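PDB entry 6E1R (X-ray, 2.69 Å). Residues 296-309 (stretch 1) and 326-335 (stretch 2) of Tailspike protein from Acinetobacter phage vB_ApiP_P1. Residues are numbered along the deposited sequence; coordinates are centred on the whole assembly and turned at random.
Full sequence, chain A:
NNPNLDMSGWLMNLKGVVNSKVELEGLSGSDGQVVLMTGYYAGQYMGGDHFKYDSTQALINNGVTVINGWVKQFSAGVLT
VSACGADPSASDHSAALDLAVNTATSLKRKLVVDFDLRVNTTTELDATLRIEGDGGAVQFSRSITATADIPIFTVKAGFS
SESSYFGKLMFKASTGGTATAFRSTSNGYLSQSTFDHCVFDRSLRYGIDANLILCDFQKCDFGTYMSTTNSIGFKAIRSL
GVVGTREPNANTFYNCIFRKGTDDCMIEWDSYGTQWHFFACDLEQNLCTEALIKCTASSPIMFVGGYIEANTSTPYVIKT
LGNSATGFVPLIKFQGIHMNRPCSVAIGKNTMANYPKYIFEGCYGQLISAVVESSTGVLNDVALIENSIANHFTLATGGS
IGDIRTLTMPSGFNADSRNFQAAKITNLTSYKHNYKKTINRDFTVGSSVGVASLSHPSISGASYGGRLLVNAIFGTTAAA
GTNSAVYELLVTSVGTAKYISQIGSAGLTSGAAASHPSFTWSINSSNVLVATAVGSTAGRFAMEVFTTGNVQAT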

# COMPACT_ATOMS: atom_id res chain seq x y z
N THR A 296 5.48 21.02 -8.02
CA THR A 296 6.76 20.88 -8.71
C THR A 296 7.54 19.84 -7.89
O THR A 296 8.21 20.18 -6.92
CB THR A 296 7.51 22.20 -8.80
OG1 THR A 296 6.71 23.15 -9.51
CG2 THR A 296 8.84 22.03 -9.52
N ALA A 297 7.40 18.58 -8.27
CA ALA A 297 7.85 17.47 -7.44
C ALA A 297 8.72 16.51 -8.23
O ALA A 297 8.75 16.52 -9.46
CB ALA A 297 6.67 16.71 -6.84
N SER A 298 9.45 15.69 -7.49
CA SER A 298 10.14 14.51 -8.01
C SER A 298 9.75 13.33 -7.12
O SER A 298 9.07 13.49 -6.11
CB SER A 298 11.66 14.70 -8.06
OG SER A 298 12.20 14.95 -6.78
N SER A 299 10.19 12.13 -7.53
CA SER A 299 9.84 10.86 -6.88
C SER A 299 8.35 10.57 -7.09
O SER A 299 7.58 11.48 -7.42
CB SER A 299 10.19 10.88 -5.39
OG SER A 299 11.56 10.58 -5.20
N PRO A 300 7.91 9.33 -6.93
CA PRO A 300 6.51 9.00 -7.21
C PRO A 300 5.54 9.59 -6.21
O PRO A 300 5.90 9.96 -5.08
CB PRO A 300 6.49 7.47 -7.15
CG PRO A 300 7.62 7.13 -6.25
CD PRO A 300 8.69 8.12 -6.58
N ILE A 301 4.29 9.69 -6.64
CA ILE A 301 3.17 10.11 -5.81
C ILE A 301 2.12 9.01 -5.88
O ILE A 301 1.63 8.68 -6.97
CB ILE A 301 2.59 11.46 -6.26
CG1 ILE A 301 3.68 12.53 -6.26
CG2 ILE A 301 1.43 11.86 -5.36
CD1 ILE A 301 3.22 13.86 -6.83
N MSE A 302 1.76 8.44 -4.73
CA MSE A 302 0.85 7.30 -4.72
C MSE A 302 -0.39 7.53 -3.87
O MSE A 302 -0.33 8.14 -2.80
CB MSE A 302 1.58 6.05 -4.22
CG MSE A 302 2.80 5.67 -5.04
SE MSE A 302 3.64 4.06 -4.36
CE MSE A 302 3.84 4.59 -2.49
N PHE A 303 -1.52 7.04 -4.36
CA PHE A 303 -2.79 7.05 -3.63
C PHE A 303 -3.19 5.60 -3.38
O PHE A 303 -3.61 4.90 -4.31
CB PHE A 303 -3.87 7.79 -4.41
CG PHE A 303 -3.56 9.24 -4.66
CD1 PHE A 303 -2.83 9.62 -5.77
CD2 PHE A 303 -4.01 10.22 -3.79
CE1 PHE A 303 -2.54 10.94 -6.01
CE2 PHE A 303 -3.72 11.55 -4.02
CZ PHE A 303 -2.99 11.91 -5.13
N VAL A 304 -3.05 5.15 -2.14
CA VAL A 304 -3.34 3.76 -1.78
C VAL A 304 -4.70 3.78 -1.08
O VAL A 304 -4.81 4.01 0.13
CB VAL A 304 -2.25 3.16 -0.90
CG1 VAL A 304 -2.56 1.71 -0.59
CG2 VAL A 304 -0.89 3.29 -1.58
N GLY A 305 -5.76 3.54 -1.86
CA GLY A 305 -7.11 3.58 -1.35
C GLY A 305 -7.62 4.98 -1.10
O GLY A 305 -6.82 5.91 -0.93
N GLY A 306 -8.94 5.17 -1.10
CA GLY A 306 -9.52 6.45 -0.76
C GLY A 306 -10.51 6.91 -1.81
O GLY A 306 -10.95 6.14 -2.66
N TYR A 307 -10.84 8.20 -1.74
CA TYR A 307 -11.83 8.81 -2.63
C TYR A 307 -11.25 10.06 -3.27
O TYR A 307 -10.58 10.86 -2.61
CB TYR A 307 -13.12 9.18 -1.88
CG TYR A 307 -13.89 8.02 -1.33
CD1 TYR A 307 -13.49 7.38 -0.17
CD2 TYR A 307 -15.05 7.57 -1.95
CE1 TYR A 307 -14.20 6.32 0.35
CE2 TYR A 307 -15.77 6.51 -1.44
CZ TYR A 307 -15.34 5.89 -0.29
OH TYR A 307 -16.05 4.83 0.22
N ILE A 308 -11.52 10.22 -4.57
CA ILE A 308 -11.31 11.49 -5.26
C ILE A 308 -12.55 11.73 -6.11
O ILE A 308 -12.64 11.23 -7.24
CB ILE A 308 -10.03 11.48 -6.12
CG1 ILE A 308 -8.81 11.12 -5.27
CG2 ILE A 308 -9.82 12.84 -6.77
CD1 ILE A 308 -7.51 11.09 -6.05
N GLU A 309 -13.52 12.47 -5.58
CA GLU A 309 -14.82 12.58 -6.23
C GLU A 309 -15.41 13.95 -5.97
O GLU A 309 -14.85 14.77 -5.23
CB GLU A 309 -15.76 11.47 -5.75
CG GLU A 309 -16.01 11.45 -4.25
CD GLU A 309 -17.00 10.38 -3.84
OE1 GLU A 309 -17.31 9.51 -4.68
OE2 GLU A 309 -17.46 10.40 -2.68
N THR A 326 15.92 18.61 -14.33
CA THR A 326 16.27 18.72 -12.93
C THR A 326 15.67 17.59 -12.10
O THR A 326 16.35 17.00 -11.26
CB THR A 326 15.82 20.08 -12.38
OG1 THR A 326 16.39 21.13 -13.16
CG2 THR A 326 16.25 20.24 -10.93
N GLY A 327 14.40 17.28 -12.34
CA GLY A 327 13.74 16.20 -11.63
C GLY A 327 12.31 16.09 -12.10
O GLY A 327 11.75 17.01 -12.70
N PHE A 328 11.72 14.93 -11.80
CA PHE A 328 10.35 14.67 -12.24
C PHE A 328 9.76 13.55 -11.40
O PHE A 328 10.47 12.81 -10.72
CB PHE A 328 10.30 14.29 -13.73
CG PHE A 328 11.04 13.02 -14.06
CD1 PHE A 328 10.38 11.80 -14.08
CD2 PHE A 328 12.39 13.05 -14.36
CE1 PHE A 328 11.05 10.64 -14.38
CE2 PHE A 328 13.07 11.88 -14.66
CZ PHE A 328 12.40 10.68 -14.68
N VAL A 329 8.44 13.45 -11.46
CA VAL A 329 7.71 12.33 -10.87
C VAL A 329 7.74 11.20 -11.88
O VAL A 329 7.32 11.39 -13.03
CB VAL A 329 6.27 12.72 -10.50
CG1 VAL A 329 5.52 11.53 -9.93
CG2 VAL A 329 6.27 13.88 -9.51
N PRO A 330 8.26 10.02 -11.53
CA PRO A 330 8.27 8.91 -12.50
C PRO A 330 6.92 8.24 -12.62
O PRO A 330 6.56 7.75 -13.70
CB PRO A 330 9.33 7.96 -11.92
CG PRO A 330 9.27 8.21 -10.45
CD PRO A 330 8.96 9.68 -10.29
N LEU A 331 6.16 8.20 -11.53
CA LEU A 331 4.92 7.45 -11.48
C LEU A 331 3.93 8.12 -10.54
O LEU A 331 4.30 8.54 -9.44
CB LEU A 331 5.17 6.01 -11.03
CG LEU A 331 3.92 5.18 -10.70
CD1 LEU A 331 3.06 5.01 -11.93
CD2 LEU A 331 4.31 3.84 -10.11
N ILE A 332 2.68 8.22 -10.99
CA ILE A 332 1.56 8.59 -10.14
C ILE A 332 0.59 7.42 -10.16
O ILE A 332 -0.05 7.16 -11.19
CB ILE A 332 0.88 9.89 -10.59
CG1 ILE A 332 1.86 11.06 -10.50
CG2 ILE A 332 -0.36 10.16 -9.76
CD1 ILE A 332 1.26 12.39 -10.90
N LYS A 333 0.48 6.72 -9.04
CA LYS A 333 -0.32 5.50 -8.96
C LYS A 333 -1.61 5.78 -8.20
O LYS A 333 -1.59 6.30 -7.09
CB LYS A 333 0.45 4.38 -8.27
CG LYS A 333 -0.31 3.06 -8.24
CD LYS A 333 0.55 1.92 -7.70
CE LYS A 333 -0.19 0.59 -7.80
NZ LYS A 333 0.61 -0.54 -7.26
N PHE A 334 -2.74 5.43 -8.82
CA PHE A 334 -4.05 5.48 -8.19
C PHE A 334 -4.45 4.03 -7.92
O PHE A 334 -5.04 3.36 -8.77
CB PHE A 334 -5.07 6.19 -9.09
CG PHE A 334 -4.75 7.64 -9.33
CD1 PHE A 334 -5.16 8.61 -8.44
CD2 PHE A 334 -4.04 8.02 -10.45
CE1 PHE A 334 -4.87 9.94 -8.66
CE2 PHE A 334 -3.75 9.36 -10.68
CZ PHE A 334 -4.16 10.32 -9.79
N GLN A 335 -4.11 3.55 -6.72
CA GLN A 335 -4.31 2.15 -6.35
C GLN A 335 -5.64 2.02 -5.62
O GLN A 335 -5.74 2.34 -4.43
CB GLN A 335 -3.15 1.64 -5.51
CG GLN A 335 -3.29 0.19 -5.08
CD GLN A 335 -2.03 -0.34 -4.41
OE1 GLN A 335 -0.95 0.22 -4.57
NE2 GLN A 335 -2.18 -1.42 -3.65

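The apolar centre of this contact lies on the sheet face that carries Ile 301, Phe 303, Ile 332 and Phe 334. The parallel register places Ile 301 beside Ile 332 and Phe 303 beside Phe 334, so on this face like sits beside like. The side chains of Phe 303 and Phe 334 share chi1 m and a chi2 near 90° on parallel strands, and their ring planes differ by just 2°; yet the centroids stand 5.1 Å apart and the rings are slid so that they barely overlap, meeting at Phe 303 CD1 and Phe 334 CE1, 3.6 Å apart. The pairing of like with like recurs two residues earlier, on the same face, where Ile 301 and Ile 332 share the m,t rotamer and Ile 301 CB lies 4.3 Å from Ile 332 CG1. Past the corner at Gly 305, Ile 308 returns to this cluster, its CD1 3.9 Å from Phe 334 CE1 at the ring edge.

Toward the N-terminal end of the contact, Val 329 packs beside Ala 297 and Ile 301: its CG2 is 3.9 Å from Ala 297 CB and 4.1 Å from Ile 301 CD1. Pro 300 CD packs 3.9 Å from Pro 330 CG.

The backbone fixes this register. Ile 301 N donates to Leu 331 O (3.0 Å) and Ile 301 O accepts from Lys 333 N (3.1 Å); Phe 303 repeats the pattern, its N to Lys 333 O and its O from Gln 335 N, both 2.8 Å. Alternate residues of each strand thus supply the bonds, as parallel pairing requires. Gly 305 N closes the ladder on Gln 335 O at 2.8 Å, with a positive phi that favours glycine. At the other end, Ser 299 N reaches Phe 328 O only weakly, at 3.3 Å.

The opposite face is more polar. Met 302, a selenomethionine, and Lys 333 approach at CG and CB, 4.2 Å apart, before their ends lead away. Lys 333 NZ makes a weak hydrogen bond to Gln 335 OE1 (3.2 Å).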